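Local coordinates for fatty acid-binding protein TM_1468 (Thermotoga maritima, PDB 1VPV) that binds long-chain fatty acids such as palmitate and may take part in lipid transport or fatty acid metabolism, at residues R216-R219 and K223-E226. Residues are numbered along the deposited sequence; the frame is centred on the assembly and turned at random.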
# COMPACT_ATOMS: atom_id res chain seq x y z
N ARG A 216 0.34 -19.78 1.90
CA ARG A 216 -0.71 -20.80 1.79
C ARG A 216 -1.35 -20.81 0.41
O ARG A 216 -1.52 -19.76 -0.21
CB ARG A 216 -1.79 -20.55 2.84
CG ARG A 216 -2.36 -21.80 3.42
CD ARG A 216 -3.06 -21.50 4.70
NE ARG A 216 -3.95 -22.58 5.08
CZ ARG A 216 -4.88 -22.50 6.04
NH1 ARG A 216 -5.04 -21.37 6.72
NH2 ARG A 216 -5.65 -23.55 6.32
N LYS A 217 -1.67 -22.00 -0.06
CA LYS A 217 -2.49 -22.19 -1.25
C LYS A 217 -3.74 -22.83 -0.75
O LYS A 217 -3.69 -23.81 -0.03
CB LYS A 217 -1.86 -23.17 -2.25
CG LYS A 217 -0.45 -22.81 -2.68
CD LYS A 217 0.34 -24.04 -3.25
CE LYS A 217 0.12 -24.17 -4.76
NZ LYS A 217 1.07 -25.14 -5.40
N VAL A 218 -4.88 -22.28 -1.11
CA VAL A 218 -6.15 -22.90 -0.76
C VAL A 218 -7.04 -22.85 -2.02
O VAL A 218 -6.63 -22.31 -3.08
CB VAL A 218 -6.81 -22.14 0.39
CG1 VAL A 218 -5.87 -22.03 1.58
CG2 VAL A 218 -7.24 -20.76 -0.07
N ARG A 219 -8.27 -23.35 -1.88
CA ARG A 219 -9.22 -23.25 -2.97
C ARG A 219 -10.47 -22.45 -2.60
O ARG A 219 -11.16 -22.74 -1.58
CB ARG A 219 -9.61 -24.63 -3.46
CG ARG A 219 -8.50 -25.35 -4.22
CD ARG A 219 -8.92 -26.78 -4.57
NE ARG A 219 -9.52 -26.83 -5.89
CZ ARG A 219 -10.45 -27.70 -6.24
NH1 ARG A 219 -10.91 -28.60 -5.37
NH2 ARG A 219 -10.95 -27.66 -7.48
N LYS A 223 -12.17 -20.07 1.89
CA LYS A 223 -10.94 -20.57 2.50
C LYS A 223 -9.82 -19.54 2.46
O LYS A 223 -9.05 -19.41 3.42
CB LYS A 223 -10.48 -21.89 1.86
CG LYS A 223 -11.33 -23.14 2.25
CD LYS A 223 -11.33 -23.38 3.76
CE LYS A 223 -11.54 -24.87 4.19
NZ LYS A 223 -12.38 -25.72 3.27
N ALA A 224 -9.76 -18.77 1.38
CA ALA A 224 -8.74 -17.73 1.22
C ALA A 224 -8.91 -16.67 2.30
O ALA A 224 -7.94 -16.29 2.96
CB ALA A 224 -8.85 -17.10 -0.15
N ILE A 225 -10.15 -16.22 2.47
CA ILE A 225 -10.53 -15.26 3.51
C ILE A 225 -10.09 -15.78 4.87
O ILE A 225 -9.42 -15.05 5.61
CB ILE A 225 -12.08 -14.99 3.50
CG1 ILE A 225 -12.46 -14.04 2.36
CG2 ILE A 225 -12.60 -14.46 4.83
CD1 ILE A 225 -13.98 -14.13 2.02
N GLU A 226 -10.46 -17.03 5.20
CA GLU A 226 -10.05 -17.65 6.47
C GLU A 226 -8.53 -17.64 6.63
O GLU A 226 -8.00 -17.30 7.69
CB GLU A 226 -10.53 -19.08 6.60
CG GLU A 226 -12.03 -19.29 6.88
CD GLU A 226 -12.53 -20.75 6.60
OE1 GLU A 226 -11.76 -21.73 6.85
OE2 GLU A 226 -13.69 -20.92 6.16
O HOH W 1 -13.14 -21.82 -0.44
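Val-218, near the end of strand 211-219, sets one methyl against the first turns of helix 220-232, on Lys-223 and Ala-224. Val-218 CG2 does most of the touching, 3.5 Å from Ala-224 N and 4.0 Å from Ala-224 CB, so it rests on the peptide between the two helix residues as much as on side chains. The Val-218 chi1 of -54° sets CG1 anti to the carbonyl carbon, and CG2 falls between the backbone N and that carbon, on the helix side. Lys-223 offers its aliphatic base, CB lying 3.9 Å from Val-218 CG2 and 3.6 Å from Arg-219 O, while the bent remainder of the chain carries the ammonium away from the strand.

A single water bridges the backbones, donating to Arg-219 O at 2.5 Å and accepting from Lys-223 N at 3.1 Å. The Arg-219 side chain turns from the helix and hydrogen-bonds through NE to Leu-199 O.

Strand 211-219, an edge strand of its six-stranded mixed sheet within the chain, runs straight into helix 220-232; the Val-218 backbone hydrogen-bonds to that of Arg-202 on strand 201-208, and Arg-202 also touches Ala-224. The Ala-224 side chain lies about 13 Å from bound palmitate, away from the annotated binding residues. Water thus lets the last strand carbonyl meet a first-turn amide it does not bond directly; the remaining contact is mainly dispersive.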